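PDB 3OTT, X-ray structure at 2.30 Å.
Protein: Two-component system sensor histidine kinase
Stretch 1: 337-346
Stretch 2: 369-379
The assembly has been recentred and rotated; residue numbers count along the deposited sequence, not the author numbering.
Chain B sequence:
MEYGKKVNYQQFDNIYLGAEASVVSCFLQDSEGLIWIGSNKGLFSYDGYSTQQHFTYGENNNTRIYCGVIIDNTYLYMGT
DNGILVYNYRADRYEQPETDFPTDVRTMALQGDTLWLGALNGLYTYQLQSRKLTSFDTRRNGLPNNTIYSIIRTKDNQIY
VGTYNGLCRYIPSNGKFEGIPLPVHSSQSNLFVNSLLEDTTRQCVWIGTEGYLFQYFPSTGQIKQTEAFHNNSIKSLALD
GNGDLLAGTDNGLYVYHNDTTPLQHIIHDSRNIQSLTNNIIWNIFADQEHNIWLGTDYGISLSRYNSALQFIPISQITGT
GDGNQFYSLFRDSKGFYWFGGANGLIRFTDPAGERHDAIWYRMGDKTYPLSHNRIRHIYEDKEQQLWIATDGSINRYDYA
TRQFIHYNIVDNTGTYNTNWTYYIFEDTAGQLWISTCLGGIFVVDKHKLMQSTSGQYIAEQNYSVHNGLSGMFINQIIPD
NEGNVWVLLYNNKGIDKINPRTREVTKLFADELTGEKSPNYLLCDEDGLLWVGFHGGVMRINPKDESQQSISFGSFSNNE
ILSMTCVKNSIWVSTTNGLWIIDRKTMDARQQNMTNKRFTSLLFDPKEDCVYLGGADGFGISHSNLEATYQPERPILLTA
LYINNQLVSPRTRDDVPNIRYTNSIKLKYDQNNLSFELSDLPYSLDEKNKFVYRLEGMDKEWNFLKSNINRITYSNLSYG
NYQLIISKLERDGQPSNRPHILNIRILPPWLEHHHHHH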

# COMPACT_ATOMS: atom_id res chain seq x y z
N TYR B 337 20.89 7.09 -1.68
CA TYR B 337 20.06 8.25 -1.85
C TYR B 337 19.37 8.52 -0.54
O TYR B 337 19.05 7.58 0.16
CB TYR B 337 19.01 8.00 -2.94
CG TYR B 337 19.61 7.80 -4.29
CD1 TYR B 337 20.07 6.55 -4.71
CD2 TYR B 337 19.71 8.88 -5.17
CE1 TYR B 337 20.61 6.39 -6.02
CE2 TYR B 337 20.23 8.74 -6.41
CZ TYR B 337 20.69 7.51 -6.84
OH TYR B 337 21.20 7.46 -8.12
N TRP B 338 19.16 9.80 -0.22
CA TRP B 338 18.51 10.21 1.00
C TRP B 338 17.51 11.30 0.64
O TRP B 338 17.90 12.45 0.37
CB TRP B 338 19.51 10.80 1.97
CG TRP B 338 20.52 9.85 2.54
CD1 TRP B 338 21.80 9.63 2.11
CD2 TRP B 338 20.35 9.06 3.71
NE1 TRP B 338 22.42 8.71 2.92
CE2 TRP B 338 21.55 8.34 3.91
CE3 TRP B 338 19.27 8.85 4.59
CZ2 TRP B 338 21.73 7.49 5.00
CZ3 TRP B 338 19.44 8.00 5.62
CH2 TRP B 338 20.67 7.34 5.84
N PHE B 339 16.23 10.90 0.64
CA PHE B 339 15.13 11.74 0.22
C PHE B 339 14.22 11.88 1.45
O PHE B 339 13.62 10.90 1.94
CB PHE B 339 14.38 11.03 -0.87
CG PHE B 339 15.01 11.14 -2.24
CD1 PHE B 339 16.37 11.42 -2.38
CD2 PHE B 339 14.24 10.95 -3.39
CE1 PHE B 339 16.94 11.54 -3.63
CE2 PHE B 339 14.79 11.05 -4.64
CZ PHE B 339 16.18 11.35 -4.76
N GLY B 340 14.13 13.12 1.96
CA GLY B 340 13.38 13.40 3.20
C GLY B 340 12.51 14.64 3.04
O GLY B 340 12.69 15.47 2.11
N GLY B 341 11.59 14.81 3.97
CA GLY B 341 10.74 15.98 3.97
C GLY B 341 9.83 16.01 5.18
O GLY B 341 10.27 15.78 6.26
N ALA B 342 8.54 16.19 4.96
CA ALA B 342 7.57 16.38 6.06
C ALA B 342 7.44 15.12 6.86
O ALA B 342 7.25 15.18 8.05
CB ALA B 342 6.20 16.74 5.49
N ASN B 343 7.47 13.96 6.20
CA ASN B 343 7.14 12.72 6.90
C ASN B 343 8.32 11.78 7.04
O ASN B 343 8.19 10.59 6.70
CB ASN B 343 6.00 11.96 6.17
CG ASN B 343 5.36 10.84 7.06
OD1 ASN B 343 5.42 10.88 8.32
ND2 ASN B 343 4.77 9.83 6.40
N GLY B 344 9.47 12.28 7.50
CA GLY B 344 10.63 11.40 7.73
C GLY B 344 11.61 11.27 6.55
O GLY B 344 11.54 12.01 5.55
N LEU B 345 12.52 10.32 6.65
CA LEU B 345 13.67 10.29 5.76
C LEU B 345 13.90 8.88 5.21
O LEU B 345 14.04 7.92 5.97
CB LEU B 345 14.92 10.77 6.52
CG LEU B 345 16.31 10.76 5.87
CD1 LEU B 345 16.48 11.77 4.74
CD2 LEU B 345 17.45 10.98 6.93
N ILE B 346 14.01 8.78 3.90
CA ILE B 346 14.10 7.50 3.25
C ILE B 346 15.50 7.32 2.65
O ILE B 346 15.93 8.18 1.85
CB ILE B 346 13.03 7.35 2.19
CG1 ILE B 346 11.64 7.67 2.76
CG2 ILE B 346 13.05 5.92 1.56
CD1 ILE B 346 10.58 7.84 1.68
N PRO B 369 13.88 4.79 14.38
CA PRO B 369 13.28 6.04 14.84
C PRO B 369 14.05 7.29 14.44
O PRO B 369 15.22 7.21 14.11
CB PRO B 369 13.21 5.87 16.38
CG PRO B 369 14.34 4.88 16.71
CD PRO B 369 14.68 4.11 15.44
N LEU B 370 13.36 8.42 14.40
CA LEU B 370 13.97 9.73 14.29
C LEU B 370 13.44 10.62 15.39
O LEU B 370 12.30 10.47 15.80
CB LEU B 370 13.62 10.38 12.98
CG LEU B 370 14.63 10.34 11.86
CD1 LEU B 370 14.23 11.36 10.77
CD2 LEU B 370 15.99 10.59 12.37
N SER B 371 14.27 11.54 15.87
CA SER B 371 13.85 12.50 16.88
C SER B 371 12.61 13.31 16.44
O SER B 371 11.86 13.72 17.31
CB SER B 371 15.00 13.48 17.29
OG SER B 371 15.57 14.07 16.10
N HIS B 372 12.40 13.50 15.12
CA HIS B 372 11.32 14.34 14.52
C HIS B 372 11.20 13.99 13.06
O HIS B 372 12.20 13.72 12.39
CB HIS B 372 11.64 15.85 14.60
CG HIS B 372 10.44 16.74 14.63
ND1 HIS B 372 9.68 17.03 13.52
CD2 HIS B 372 9.87 17.42 15.65
CE1 HIS B 372 8.68 17.83 13.85
NE2 HIS B 372 8.77 18.08 15.14
N ASN B 373 9.97 14.04 12.53
CA ASN B 373 9.73 13.73 11.13
C ASN B 373 10.14 14.81 10.12
O ASN B 373 10.43 14.50 8.94
CB ASN B 373 8.24 13.39 10.95
CG ASN B 373 7.93 11.98 11.38
OD1 ASN B 373 8.83 11.15 11.49
ND2 ASN B 373 6.70 11.70 11.64
N ARG B 374 10.14 16.05 10.56
CA ARG B 374 10.31 17.16 9.63
C ARG B 374 11.81 17.40 9.38
O ARG B 374 12.53 17.87 10.24
CB ARG B 374 9.57 18.40 10.15
CG ARG B 374 9.48 19.58 9.19
CD ARG B 374 8.29 20.54 9.50
NE ARG B 374 6.98 19.93 9.39
CZ ARG B 374 6.28 19.77 8.26
NH1 ARG B 374 6.74 20.22 7.06
NH2 ARG B 374 5.11 19.18 8.33
N ILE B 375 12.26 17.01 8.20
CA ILE B 375 13.64 17.06 7.79
C ILE B 375 13.78 18.39 7.08
O ILE B 375 12.89 18.76 6.26
CB ILE B 375 13.93 15.96 6.73
CG1 ILE B 375 13.51 14.56 7.24
CG2 ILE B 375 15.43 15.99 6.36
CD1 ILE B 375 14.03 14.25 8.57
N ARG B 376 14.85 19.12 7.38
CA ARG B 376 15.07 20.45 6.79
C ARG B 376 16.38 20.53 5.98
O ARG B 376 16.52 21.36 5.11
CB ARG B 376 14.96 21.55 7.86
CG ARG B 376 13.85 21.33 8.88
CD ARG B 376 13.36 22.52 9.62
NE ARG B 376 12.60 23.27 8.70
CZ ARG B 376 11.32 23.63 8.76
NH1 ARG B 376 10.48 23.36 9.78
NH2 ARG B 376 10.92 24.33 7.71
N HIS B 377 17.30 19.60 6.20
CA HIS B 377 18.55 19.63 5.47
C HIS B 377 19.34 18.37 5.68
O HIS B 377 19.31 17.79 6.78
CB HIS B 377 19.41 20.86 5.79
CG HIS B 377 20.44 21.15 4.74
ND1 HIS B 377 21.78 21.36 5.04
CD2 HIS B 377 20.35 21.21 3.39
CE1 HIS B 377 22.45 21.58 3.92
NE2 HIS B 377 21.59 21.50 2.90
N ILE B 378 19.95 17.90 4.59
CA ILE B 378 20.82 16.74 4.60
C ILE B 378 22.22 17.18 4.09
O ILE B 378 22.34 17.84 3.05
CB ILE B 378 20.24 15.60 3.72
CG1 ILE B 378 18.77 15.38 4.07
CG2 ILE B 378 21.08 14.29 3.91
CD1 ILE B 378 17.99 14.48 3.00
N TYR B 379 23.28 16.78 4.81
CA TYR B 379 24.61 17.23 4.54
C TYR B 379 25.65 16.13 4.83
O TYR B 379 25.60 15.42 5.84
CB TYR B 379 24.89 18.43 5.41
CG TYR B 379 26.31 18.96 5.37
CD1 TYR B 379 26.78 19.63 4.23
CD2 TYR B 379 27.14 18.80 6.45
CE1 TYR B 379 28.07 20.11 4.16
CE2 TYR B 379 28.45 19.28 6.40
CZ TYR B 379 28.90 19.94 5.26
OH TYR B 379 30.15 20.44 5.21
O HOH W 1 4.60 12.74 10.11

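Stretch 1 folds back on itself as a hairpin. Strand 337-341 pairs with the segment leading through Ile346, as the reciprocal bonds from Phe339 N to Ile346 O (3.0 Å) and from Ile346 N to Phe339 O (2.9 Å) establish; nearer the turn, Gly341 N donates to Gly344 O at 3.2 Å. Strand 375-379 runs roughly antiparallel to strand 337-341, at 152° with a closest axial approach of 6.0 Å. Their spacing is not constant: the CA atoms of Gly341 and Ile375 are 4.9 Å apart, whereas those of Trp338 and Ile378 are 7.8 Å apart, so the backbones diverge away from the turn.

Direct hydrogen bonding between the stretches is accordingly confined to the turn end. Ile375 N donates to Gly341 O at 3.0 Å with an almost linear N-H...O angle of 176°. Gly344 N donates to Asn373 O at 2.8 Å, but at a more bent 140°. The two acceptors are also close to each other: Gly341 O and Asn373 O lie 3.0 Å apart, a separation that cannot be a hydrogen bond because neither atom carries a proton. Within stretch 2, Arg374 N donates to His372 ND1 (3.2 Å, 169°), tying down the loop that enters the strand.

Two glycines stand where a CB would not fit, for different reasons: at Gly344 the backbone angles, at Gly340 the neighbouring side chains. At Gly344, phi/psi of 92/-168° would jam a CB against the preceding carbonyl oxygen. At Gly340, an ideal CB would clash with Leu345 CD1 at 2.8 Å and sit tightly against Ile375 CG1 at 3.1 Å.

Apolar side chains make a second set of contacts, from the close end of the strand pair at Ile375 to the wider end at Ile378. Leu345, Ile375 and Ile378 all direct their CA-to-CB bonds toward the opposing stretch. Leu345 CD1 meets Ile378 CD1 at 3.6 Å, while Leu345 CB lies 4.1 Å from Ile375 CG1 and 4.3 Å from Leu370 CD1. Ile378 CD1 also reaches Trp338, lying 3.3 Å from its backbone O and 4.1 Å from its CB; the end of the indole leads away from stretch 2.

Polar side chains meet at the turn. Asn343 OD1 and Asn373 ND2 are 3.7 Å apart, too far for a direct hydrogen bond, and water 1 bridges them: it donates to Asn343 OD1 at 2.7 Å and accepts from Asn373 ND2 at 2.8 Å. Separately, Ala342 CA lies over one face of the Arg374 guanidinium, with Ala342 CB 3.9 Å from Arg374 NH1. This is a packing contact; the guanidinium nitrogens find their hydrogen bonds elsewhere in the structure.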